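Local coordinates for protein chromatin structure-remodeling complex subunit RSC2 (Saccharomyces cerevisiae, PDB 4BB7) that serves as a subunit of the ATP-dependent RSC chromatin-remodelling complex, represented here by its BAH domain, which binds histone H3, at residues A[110-115]-A[246-251]; A[105-110]-A[115-120]; A[83-88]-A[168-173]; A[127-132]-A[215-220]. One frame throughout, in Å; residues are numbered along the deposited sequence.

How the interactions relate
Interaction 1 is buried, whereas interactions 2, 3 and 4 are partly buried, with M119 of interaction 2 the exposed member. Interactions 1 and 2 share the short helix 109-114: one places Y112 against the strand 248-250 region, the other brings the strands before and after the helix together, and R111 ties them by bonding Y105. Strand 248-250 pairs with 166-172, the strand used by interaction 3, and from there K170 bonds the G218 carbonyl of interaction 4. The chemistry varies accordingly: a tyrosine tip on threonine carbons in interaction 1, apolar and sulfur-aromatic packing in 2, a lysine chain and a bridging water in 3, and a phenylalanine bordered by leucine and glutamate in 4.

Interaction 1. Residues A[110-115]-A[246-251]; sequences TRYQRG and TGTITT
Helix 109-114 presents Y112 to T246 and T248 at the start of strand 248-250, and within it R111 O accepts both R114 N (2.9 Å) and G115 N (3.1 Å). The contact is made by the far end of the tyrosine. Its OH reaches T246 CG2 at 3.3 Å and T246 CB at 3.4 Å, and T248 CG2 lies 4.1 Å from Y112 OH. T246 CB stands at the edge of the ring, near its plane, while the T248 methyl comes in obliquely. With Y112 CG anti to the backbone N (chi1 -160°), the ring extends from the helix towards the strand. A tyrosine suits the place because its length carries the para hydroxyl from the helix to the threonines.

Both threonine methyls lie against the phenol oxygen, while the two threonine hydroxyls are bonded to each other. T248 OG1 donates to T246 OG1 at 2.7 Å, and T248 N adds a weak bond to the same oxygen. T246 OG1 is also bonded to D243 OD2, which fixes the side chain's rotation. Nearer the helix the ring also packs on L125 and V127 of strand 125-128.

Between the two threonines, G247 has a positive phi of 67°, a backbone shape easiest for glycine. G247 and T248 together face D243 across the strand pair 241-243 and 248-250, the classic G1 beta bulge.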
# COMPACT_ATOMS: atom_id res chain seq x y z
N THR A 110 -24.94 -4.72 -19.56
CA THR A 110 -25.53 -5.76 -20.39
C THR A 110 -26.57 -6.57 -19.61
O THR A 110 -27.58 -7.00 -20.16
CB THR A 110 -24.46 -6.70 -20.98
OG1 THR A 110 -23.38 -5.92 -21.51
CG2 THR A 110 -25.05 -7.55 -22.09
N ARG A 111 -26.32 -6.76 -18.32
CA ARG A 111 -27.25 -7.46 -17.43
C ARG A 111 -28.48 -6.60 -17.08
O ARG A 111 -29.62 -7.02 -17.27
CB ARG A 111 -26.53 -7.92 -16.17
CG ARG A 111 -27.43 -8.48 -15.08
CD ARG A 111 -26.60 -8.91 -13.87
NE ARG A 111 -27.43 -9.35 -12.75
CZ ARG A 111 -27.11 -9.18 -11.47
NH1 ARG A 111 -25.98 -8.59 -11.14
NH2 ARG A 111 -27.94 -9.61 -10.52
N TYR A 112 -28.23 -5.39 -16.57
CA TYR A 112 -29.31 -4.46 -16.25
C TYR A 112 -30.16 -4.20 -17.49
O TYR A 112 -31.30 -3.73 -17.41
CB TYR A 112 -28.74 -3.13 -15.73
CG TYR A 112 -29.72 -2.29 -14.94
CD1 TYR A 112 -30.87 -2.85 -14.41
CD2 TYR A 112 -29.49 -0.94 -14.74
CE1 TYR A 112 -31.77 -2.07 -13.69
CE2 TYR A 112 -30.38 -0.15 -14.01
CZ TYR A 112 -31.52 -0.73 -13.50
OH TYR A 112 -32.41 0.04 -12.78
N GLN A 113 -29.60 -4.52 -18.65
CA GLN A 113 -30.28 -4.32 -19.93
C GLN A 113 -31.39 -5.35 -20.12
O GLN A 113 -32.44 -5.05 -20.67
CB GLN A 113 -29.26 -4.42 -21.07
CG GLN A 113 -29.61 -3.60 -22.29
CD GLN A 113 -28.58 -3.74 -23.39
OE1 GLN A 113 -27.58 -4.45 -23.23
NE2 GLN A 113 -28.81 -3.08 -24.52
N ARG A 114 -31.14 -6.56 -19.64
CA ARG A 114 -32.06 -7.68 -19.80
C ARG A 114 -33.08 -7.75 -18.68
O ARG A 114 -34.21 -8.20 -18.88
CB ARG A 114 -31.29 -9.00 -19.86
CG ARG A 114 -30.38 -9.17 -21.06
CD ARG A 114 -29.00 -9.66 -20.63
NE ARG A 114 -29.08 -10.59 -19.50
CZ ARG A 114 -28.02 -11.10 -18.88
NH1 ARG A 114 -26.80 -10.77 -19.27
NH2 ARG A 114 -28.19 -11.93 -17.86
N GLY A 115 -32.69 -7.31 -17.49
CA GLY A 115 -33.57 -7.38 -16.34
C GLY A 115 -33.01 -6.71 -15.11
O GLY A 115 -32.21 -5.78 -15.20
N THR A 246 -33.53 5.63 -11.87
CA THR A 246 -32.59 4.93 -12.74
C THR A 246 -32.65 5.40 -14.19
O THR A 246 -31.81 5.03 -15.00
CB THR A 246 -32.82 3.41 -12.69
OG1 THR A 246 -34.03 3.08 -13.38
CG2 THR A 246 -32.93 2.94 -11.25
N GLY A 247 -33.65 6.21 -14.52
CA GLY A 247 -33.82 6.69 -15.89
C GLY A 247 -34.17 5.59 -16.87
O GLY A 247 -33.86 5.67 -18.06
N THR A 248 -34.82 4.54 -16.37
CA THR A 248 -35.24 3.44 -17.22
C THR A 248 -36.70 3.60 -17.60
O THR A 248 -37.51 4.06 -16.80
CB THR A 248 -35.04 2.07 -16.54
OG1 THR A 248 -35.68 2.07 -15.26
CG2 THR A 248 -33.55 1.78 -16.36
N ILE A 249 -37.03 3.24 -18.84
CA ILE A 249 -38.41 3.30 -19.29
C ILE A 249 -38.78 1.99 -19.99
O ILE A 249 -37.95 1.40 -20.68
CB ILE A 249 -38.65 4.50 -20.23
CG1 ILE A 249 -40.09 4.51 -20.74
CG2 ILE A 249 -37.67 4.49 -21.39
CD1 ILE A 249 -40.41 5.65 -21.68
N THR A 250 -40.01 1.53 -19.78
CA THR A 250 -40.45 0.26 -20.35
C THR A 250 -41.83 0.38 -20.98
O THR A 250 -42.59 1.29 -20.67
CB THR A 250 -40.49 -0.85 -19.28
OG1 THR A 250 -41.58 -0.61 -18.38
CG2 THR A 250 -39.18 -0.88 -18.49
N THR A 251 -42.15 -0.55 -21.88
CA THR A 251 -43.45 -0.59 -22.55
C THR A 251 -43.83 0.78 -23.11
O THR A 251 -44.74 0.89 -23.93
CB THR A 251 -44.52 -1.10 -21.60

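Interaction 2. Residues A[105-110]-A[115-120]; sequences YVIHFT and GNPDMK
P117 and I107 make the tightest contact between strands 100-108 and 115-117: I107 CD1 lies 3.4 Å from P117 CG and 3.7 Å from P117 CD, the two side chains crossing at about a right angle. The isoleucine reaches that far because its longer branch is fully extended, with CG1 anti to the backbone N (chi1 -166°). Y105 lies beside them, its CE2 4.2 Å from P117 CG, so the compact proline ring serves both residues of strand 100-108. Further along, M119, its CG between the backbone N and the carbonyl carbon (chi1 59°) and its chain extended to the sulfur, brings SD to 3.6 Å from Y105 CE1; the bend at chi3 turns only the terminal CE. This is a Met-aromatic contact, with M119 SD 4.2 Å from the centroid of the Y105 ring and 34° off the ring normal. A methionine suits the more exposed end, where its flexible, polarisable thioether can follow the ring.

The next shell fixes the tyrosine. Y105 OH bonds R111 NH1 of helix 109-114, and W32 meets the ring edge-to-face. The same arginine packs on P117 through its NH2, and so touches both sides of the contact. I107 is backed by L125, V127 and Y112.

H108 holds the N-cap position where the chain passes from strand 100-108 into helix 109-114, and G115 starts the strand that comes back. Strand 100-108 pairs in parallel with 125-128 through Y105 and I107, whereas 115-117 runs antiparallel to 160-162.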
# COMPACT_ATOMS: atom_id res chain seq x y z
N TYR A 105 -24.43 -0.99 -4.74
CA TYR A 105 -24.38 -2.07 -5.72
C TYR A 105 -24.12 -1.54 -7.13
O TYR A 105 -24.80 -0.63 -7.60
CB TYR A 105 -25.68 -2.88 -5.70
CG TYR A 105 -25.56 -4.22 -6.40
CD1 TYR A 105 -25.02 -5.32 -5.75
CD2 TYR A 105 -25.98 -4.37 -7.71
CE1 TYR A 105 -24.91 -6.54 -6.39
CE2 TYR A 105 -25.87 -5.59 -8.36
CZ TYR A 105 -25.33 -6.67 -7.69
OH TYR A 105 -25.22 -7.88 -8.32
N VAL A 106 -23.12 -2.12 -7.79
CA VAL A 106 -22.82 -1.79 -9.18
C VAL A 106 -23.22 -2.95 -10.08
O VAL A 106 -22.76 -4.08 -9.88
CB VAL A 106 -21.33 -1.46 -9.39
CG1 VAL A 106 -21.03 -1.24 -10.87
CG2 VAL A 106 -20.93 -0.24 -8.57
N ILE A 107 -24.09 -2.68 -11.05
CA ILE A 107 -24.54 -3.72 -11.98
C ILE A 107 -23.94 -3.53 -13.38
O ILE A 107 -23.65 -2.41 -13.80
CB ILE A 107 -26.09 -3.76 -12.07
CG1 ILE A 107 -26.55 -5.04 -12.77
CG2 ILE A 107 -26.63 -2.54 -12.79
CD1 ILE A 107 -28.06 -5.19 -12.83
N HIS A 108 -23.76 -4.63 -14.09
CA HIS A 108 -23.20 -4.60 -15.44
C HIS A 108 -24.27 -4.24 -16.47
O HIS A 108 -25.32 -4.87 -16.54
CB HIS A 108 -22.58 -5.96 -15.78
CG HIS A 108 -21.85 -5.97 -17.09
ND1 HIS A 108 -21.93 -7.03 -17.97
CD2 HIS A 108 -21.03 -5.06 -17.66
CE1 HIS A 108 -21.19 -6.76 -19.03
NE2 HIS A 108 -20.63 -5.58 -18.87
N PHE A 109 -23.99 -3.21 -17.27
CA PHE A 109 -24.98 -2.70 -18.22
C PHE A 109 -25.70 -3.79 -19.01
O PHE A 109 -26.92 -3.78 -19.11
CB PHE A 109 -24.36 -1.70 -19.19
CG PHE A 109 -25.31 -1.24 -20.26
CD1 PHE A 109 -26.42 -0.47 -19.94
CD2 PHE A 109 -25.11 -1.59 -21.59
CE1 PHE A 109 -27.30 -0.04 -20.92
CE2 PHE A 109 -25.98 -1.17 -22.58
CZ PHE A 109 -27.08 -0.39 -22.25
N THR A 110 -24.94 -4.72 -19.56
CA THR A 110 -25.53 -5.76 -20.39
C THR A 110 -26.57 -6.57 -19.61
O THR A 110 -27.58 -7.00 -20.16
CB THR A 110 -24.46 -6.70 -20.98
OG1 THR A 110 -23.38 -5.92 -21.51
CG2 THR A 110 -25.05 -7.55 -22.09
N GLY A 115 -32.69 -7.31 -17.49
CA GLY A 115 -33.57 -7.38 -16.34
C GLY A 115 -33.01 -6.71 -15.11
O GLY A 115 -32.21 -5.78 -15.20
N ASN A 116 -33.42 -7.21 -13.94
CA ASN A 116 -33.01 -6.63 -12.67
C ASN A 116 -32.33 -7.64 -11.75
O ASN A 116 -32.57 -8.84 -11.85
CB ASN A 116 -34.22 -6.01 -11.96
CG ASN A 116 -34.71 -4.77 -12.65
OD1 ASN A 116 -33.93 -4.00 -13.21
ND2 ASN A 116 -36.02 -4.55 -12.62
N PRO A 117 -31.47 -7.14 -10.84
CA PRO A 117 -30.82 -8.02 -9.86
C PRO A 117 -31.86 -8.63 -8.93
O PRO A 117 -32.78 -7.92 -8.50
CB PRO A 117 -29.92 -7.06 -9.08
CG PRO A 117 -29.72 -5.89 -9.98
CD PRO A 117 -31.01 -5.75 -10.73
N ASP A 118 -31.73 -9.91 -8.64
CA ASP A 118 -32.67 -10.57 -7.74
C ASP A 118 -32.13 -10.57 -6.31
O ASP A 118 -31.62 -11.57 -5.83
CB ASP A 118 -32.95 -12.00 -8.20
CG ASP A 118 -34.28 -12.54 -7.69
OD1 ASP A 118 -35.16 -11.72 -7.35
OD2 ASP A 118 -34.44 -13.77 -7.62
N MET A 119 -32.26 -9.42 -5.65
CA MET A 119 -31.77 -9.25 -4.29
C MET A 119 -32.30 -7.96 -3.67
O MET A 119 -33.01 -7.20 -4.33
CB MET A 119 -30.24 -9.26 -4.26
CG MET A 119 -29.59 -8.18 -5.12
SD MET A 119 -27.82 -8.45 -5.35
CE MET A 119 -27.26 -8.59 -3.65
N LYS A 120 -31.96 -7.72 -2.41
CA LYS A 120 -32.46 -6.55 -1.70
C LYS A 120 -31.43 -5.43 -1.62
O LYS A 120 -30.24 -5.68 -1.45
CB LYS A 120 -32.93 -6.94 -0.29

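Interaction 3. Residues A[83-88]-A[168-173]; sequences KNEVMK and FFKYPS
K83 leaves the backbone with CG anti to N (chi1 177°) and then bends at chi3 (-63°), which carries CE back to the Y171 side chain. Y171 has its CG anti to the carbonyl carbon (chi1 -57°), and the ring projects towards the lysine. Their side chains cross obliquely: K83 CE comes to 3.5 Å from Y171 OH and 3.7 Å from Y171 CZ, while K83 CB lies 3.8 Å from Y171 CE1. The lysine is suited by its long chain, whose methylenes run alongside the phenol end of the ring while NZ goes on to bond I244 O. With a serine in place of Y171, the K83 chain would probably lose its packing partner, and a gap is likely to open beside the water next to the ring.

That water lies in plane at the ring edge, accepting from K83 N at 2.9 Å and donating to F169 O at 2.7 Å. E85 and K170 approach more loosely: E85 OE1 lies 4.4 Å from K170 CE, but accepts from Y82 N, and K170 NZ bonds G218 O. Next to the antiparallel pairing of 80-82 with 166-172, the water thus joins the backbones of K83 and F169 where no direct bond between them forms.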
# COMPACT_ATOMS: atom_id res chain seq x y z
N LYS A 83 -28.13 7.48 -15.87
CA LYS A 83 -28.35 7.96 -14.51
C LYS A 83 -27.67 6.98 -13.56
O LYS A 83 -27.94 5.78 -13.59
CB LYS A 83 -29.84 8.07 -14.20
CG LYS A 83 -30.13 8.50 -12.77
CD LYS A 83 -31.53 9.07 -12.63
CE LYS A 83 -31.69 10.34 -13.46
NZ LYS A 83 -33.03 10.98 -13.27
N ASN A 84 -26.76 7.49 -12.74
CA ASN A 84 -26.01 6.67 -11.80
C ASN A 84 -24.96 5.79 -12.46
O ASN A 84 -24.63 4.72 -11.95
CB ASN A 84 -26.96 5.80 -10.98
CG ASN A 84 -27.85 6.62 -10.08
OD1 ASN A 84 -27.40 7.58 -9.44
ND2 ASN A 84 -29.13 6.25 -10.02
N GLU A 85 -24.42 6.24 -13.59
CA GLU A 85 -23.38 5.48 -14.28
C GLU A 85 -22.03 5.65 -13.60
O GLU A 85 -21.69 6.74 -13.14
CB GLU A 85 -23.26 5.88 -15.75
CG GLU A 85 -22.12 5.17 -16.47
CD GLU A 85 -22.06 5.46 -17.96
OE1 GLU A 85 -23.00 6.07 -18.50
OE2 GLU A 85 -21.05 5.06 -18.60
N VAL A 86 -21.26 4.56 -13.55
CA VAL A 86 -19.87 4.61 -13.09
C VAL A 86 -18.97 3.85 -14.07
O VAL A 86 -19.43 2.99 -14.81
CB VAL A 86 -19.70 4.01 -11.67
CG1 VAL A 86 -20.62 4.71 -10.68
CG2 VAL A 86 -19.96 2.51 -11.68
N MET A 87 -17.68 4.19 -14.05
CA MET A 87 -16.69 3.51 -14.88
C MET A 87 -15.63 2.85 -14.01
O MET A 87 -15.25 3.39 -12.97
CB MET A 87 -16.03 4.50 -15.85
CG MET A 87 -16.86 4.86 -17.08
SD MET A 87 -18.26 5.92 -16.71
CE MET A 87 -17.45 7.32 -15.95
N LYS A 88 -15.15 1.69 -14.45
CA LYS A 88 -14.10 0.96 -13.73
C LYS A 88 -12.72 1.52 -14.06
O LYS A 88 -12.41 1.83 -15.21
CB LYS A 88 -14.14 -0.53 -14.09
CG LYS A 88 -13.05 -1.35 -13.41
CD LYS A 88 -12.94 -2.73 -14.04
CE LYS A 88 -12.04 -3.62 -13.22
NZ LYS A 88 -10.68 -3.05 -13.06
N PHE A 168 -33.02 2.98 -21.97
CA PHE A 168 -32.32 3.85 -21.03
C PHE A 168 -32.30 5.30 -21.48
O PHE A 168 -32.03 5.60 -22.64
CB PHE A 168 -30.88 3.37 -20.84
CG PHE A 168 -30.76 2.01 -20.23
CD1 PHE A 168 -31.07 0.88 -20.96
CD2 PHE A 168 -30.33 1.87 -18.92
CE1 PHE A 168 -30.96 -0.38 -20.39
CE2 PHE A 168 -30.22 0.61 -18.35
CZ PHE A 168 -30.53 -0.51 -19.09
N PHE A 169 -32.61 6.21 -20.55
CA PHE A 169 -32.38 7.62 -20.79
C PHE A 169 -30.90 7.89 -20.55
O PHE A 169 -30.36 7.50 -19.51
CB PHE A 169 -33.20 8.49 -19.83
CG PHE A 169 -34.67 8.48 -20.11
CD1 PHE A 169 -35.21 9.33 -21.07
CD2 PHE A 169 -35.53 7.66 -19.40
CE1 PHE A 169 -36.57 9.34 -21.32
CE2 PHE A 169 -36.88 7.66 -19.65
CZ PHE A 169 -37.41 8.50 -20.61
N LYS A 170 -30.25 8.53 -21.51
CA LYS A 170 -28.88 8.98 -21.33
C LYS A 170 -28.92 10.47 -21.03
O LYS A 170 -29.86 11.16 -21.42
CB LYS A 170 -28.05 8.71 -22.59
CG LYS A 170 -27.47 7.31 -22.69
CD LYS A 170 -26.33 7.12 -21.71
CE LYS A 170 -25.42 5.97 -22.12
NZ LYS A 170 -24.56 6.31 -23.28
N TYR A 171 -27.90 10.98 -20.33
CA TYR A 171 -27.89 12.36 -19.89
C TYR A 171 -26.60 13.06 -20.28
O TYR A 171 -25.54 12.44 -20.31
CB TYR A 171 -28.11 12.44 -18.38
CG TYR A 171 -29.39 11.79 -17.92
CD1 TYR A 171 -29.50 10.40 -17.86
CD2 TYR A 171 -30.49 12.55 -17.57
CE1 TYR A 171 -30.68 9.79 -17.46
CE2 TYR A 171 -31.68 11.95 -17.16
CZ TYR A 171 -31.76 10.58 -17.11
OH TYR A 171 -32.94 9.99 -16.70
N PRO A 172 -26.69 14.36 -20.60
CA PRO A 172 -25.52 15.15 -21.00
C PRO A 172 -24.54 15.30 -19.84
O PRO A 172 -24.94 15.28 -18.67
CB PRO A 172 -26.13 16.51 -21.36
CG PRO A 172 -27.37 16.58 -20.54
CD PRO A 172 -27.91 15.18 -20.52
N SER A 173 -23.26 15.46 -20.17
CA SER A 173 -22.20 15.54 -19.18
C SER A 173 -22.48 16.58 -18.11
O SER A 173 -22.92 17.69 -18.42
CB SER A 173 -20.87 15.86 -19.86
OG SER A 173 -19.85 16.06 -18.90
O HOH W 1 -30.31 6.09 -17.21

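Interaction 4. Residues A[127-132]-A[215-220]; sequences VCEFRY and DDLGEY
F130 meets L217 and E219 at one end of its ring, and each arrives differently. L217 CD1 stands at the ring edge, near its plane, 3.4 Å from F130 CE1, with L217 CB 4.0 Å from F130 CZ; a branched, apolar leucine can put a methyl there. The E219 carboxylate comes in obliquely, its plane only 20° from that of the ring, and E219 OE1 lies 3.6 Å from F130 CE1. E219 starts off to the side, but its extended chain is long enough to pass the ring and still reach R79. E129 CG covers part of one ring face, while E129 OE2 passes 4.2 Å from L217 CB.

The acids have their own mates. E219 OE1 forms a salt bridge with R79, which also makes a cation-pi contact with F130; E129 OE2 forms a salt bridge with K141, and E129 OE1 a hydrogen bond with Y82 OH. With alanine at E219 the R79 guanidinium is likely to lose this salt-bridge mate and be freer to swing away from F130.

D215 shapes the loop. Its OD2 accepts from Y220 N at 3.1 Å through the syn lone pair, nearly straight at 163°, and E219 N adds weaker bonds to both oxygens. G218 makes the turn with a positive phi that glycine tolerates easily.

The loop, its amides bonded by the D215 carboxylate, lies between strands 206-207 and 230-231 and packs by its leucine on the beta hairpin 130-133/138-141 of the BAH domain.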
# COMPACT_ATOMS: atom_id res chain seq x y z
N VAL A 127 -24.76 1.70 -12.35
CA VAL A 127 -24.54 0.77 -13.45
C VAL A 127 -23.23 1.07 -14.15
O VAL A 127 -22.83 2.23 -14.27
CB VAL A 127 -25.70 0.81 -14.49
CG1 VAL A 127 -25.70 2.12 -15.24
CG2 VAL A 127 -25.57 -0.36 -15.46
N CYS A 128 -22.55 0.02 -14.59
CA CYS A 128 -21.29 0.17 -15.29
C CYS A 128 -21.32 -0.54 -16.64
O CYS A 128 -21.63 -1.74 -16.72
CB CYS A 128 -20.12 -0.34 -14.44
SG CYS A 128 -18.51 -0.36 -15.27
N GLU A 129 -21.00 0.20 -17.69
CA GLU A 129 -20.84 -0.39 -19.01
C GLU A 129 -19.38 -0.31 -19.45
O GLU A 129 -18.84 -1.26 -20.00
CB GLU A 129 -21.73 0.33 -20.02
CG GLU A 129 -21.70 -0.30 -21.40
CD GLU A 129 -22.51 0.48 -22.41
OE1 GLU A 129 -22.89 1.63 -22.09
OE2 GLU A 129 -22.77 -0.04 -23.51
N PHE A 130 -18.76 0.84 -19.20
CA PHE A 130 -17.40 1.11 -19.67
C PHE A 130 -16.35 1.07 -18.57
O PHE A 130 -16.61 1.43 -17.43
CB PHE A 130 -17.35 2.48 -20.35
CG PHE A 130 -18.31 2.63 -21.49
CD1 PHE A 130 -17.95 2.25 -22.78
CD2 PHE A 130 -19.58 3.15 -21.28
CE1 PHE A 130 -18.83 2.39 -23.83
CE2 PHE A 130 -20.47 3.29 -22.32
CZ PHE A 130 -20.09 2.91 -23.60
N ARG A 131 -15.15 0.63 -18.93
CA ARG A 131 -13.98 0.83 -18.09
C ARG A 131 -13.22 2.05 -18.60
O ARG A 131 -13.33 2.41 -19.77
CB ARG A 131 -13.09 -0.42 -18.07
CG ARG A 131 -12.72 -0.97 -19.43
CD ARG A 131 -11.78 -2.17 -19.29
NE ARG A 131 -11.48 -2.81 -20.57
CZ ARG A 131 -10.44 -2.49 -21.34
NH1 ARG A 131 -9.60 -1.53 -20.97
NH2 ARG A 131 -10.25 -3.12 -22.49
N TYR A 132 -12.47 2.68 -17.71
CA TYR A 132 -11.83 3.96 -18.01
C TYR A 132 -10.31 3.88 -18.02
O TYR A 132 -9.68 3.54 -17.02
CB TYR A 132 -12.31 5.01 -17.00
CG TYR A 132 -11.70 6.39 -17.15
CD1 TYR A 132 -11.93 7.16 -18.28
CD2 TYR A 132 -10.91 6.93 -16.14
CE1 TYR A 132 -11.39 8.42 -18.41
CE2 TYR A 132 -10.36 8.19 -16.26
CZ TYR A 132 -10.60 8.93 -17.40
OH TYR A 132 -10.05 10.19 -17.53
N ASP A 215 -22.62 4.89 -34.35
CA ASP A 215 -22.41 4.90 -32.90
C ASP A 215 -23.27 3.83 -32.22
O ASP A 215 -24.43 4.07 -31.88
CB ASP A 215 -22.72 6.27 -32.33
CG ASP A 215 -22.37 6.39 -30.86
OD1 ASP A 215 -21.75 5.45 -30.32
OD2 ASP A 215 -22.71 7.42 -30.25
N ASP A 216 -22.68 2.66 -32.01
CA ASP A 216 -23.42 1.48 -31.59
C ASP A 216 -23.82 1.48 -30.12
O ASP A 216 -24.85 0.92 -29.75
CB ASP A 216 -22.61 0.23 -31.91
CG ASP A 216 -22.08 0.22 -33.32
OD1 ASP A 216 -22.84 0.59 -34.24
OD2 ASP A 216 -20.89 -0.13 -33.51
N LEU A 217 -23.00 2.10 -29.28
CA LEU A 217 -23.24 2.07 -27.84
C LEU A 217 -24.04 3.28 -27.37
O LEU A 217 -24.40 3.37 -26.19
CB LEU A 217 -21.91 1.99 -27.09
CG LEU A 217 -20.96 0.90 -27.57
CD1 LEU A 217 -19.74 0.84 -26.67
CD2 LEU A 217 -21.65 -0.44 -27.62
N GLY A 218 -24.30 4.20 -28.29
CA GLY A 218 -24.96 5.45 -27.95
C GLY A 218 -24.11 6.28 -27.01
O GLY A 218 -24.56 6.67 -25.93
N GLU A 219 -22.87 6.55 -27.41
CA GLU A 219 -21.92 7.23 -26.53
C GLU A 219 -22.04 8.75 -26.61
O GLU A 219 -21.84 9.45 -25.60
CB GLU A 219 -20.49 6.79 -26.84
CG GLU A 219 -20.27 5.29 -26.74
CD GLU A 219 -18.81 4.90 -26.88
OE1 GLU A 219 -18.02 5.22 -25.97
OE2 GLU A 219 -18.45 4.25 -27.88
N TYR A 220 -22.37 9.26 -27.80
CA TYR A 220 -22.29 10.70 -28.05
C TYR A 220 -23.59 11.31 -28.58
O TYR A 220 -24.33 10.68 -29.35
CB TYR A 220 -21.12 11.00 -28.99
CG TYR A 220 -19.84 10.32 -28.57
CD1 TYR A 220 -19.14 10.75 -27.46
CD2 TYR A 220 -19.34 9.23 -29.28
CE1 TYR A 220 -17.97 10.13 -27.06
CE2 TYR A 220 -18.17 8.60 -28.89
CZ TYR A 220 -17.49 9.06 -27.78
OH TYR A 220 -16.32 8.45 -27.37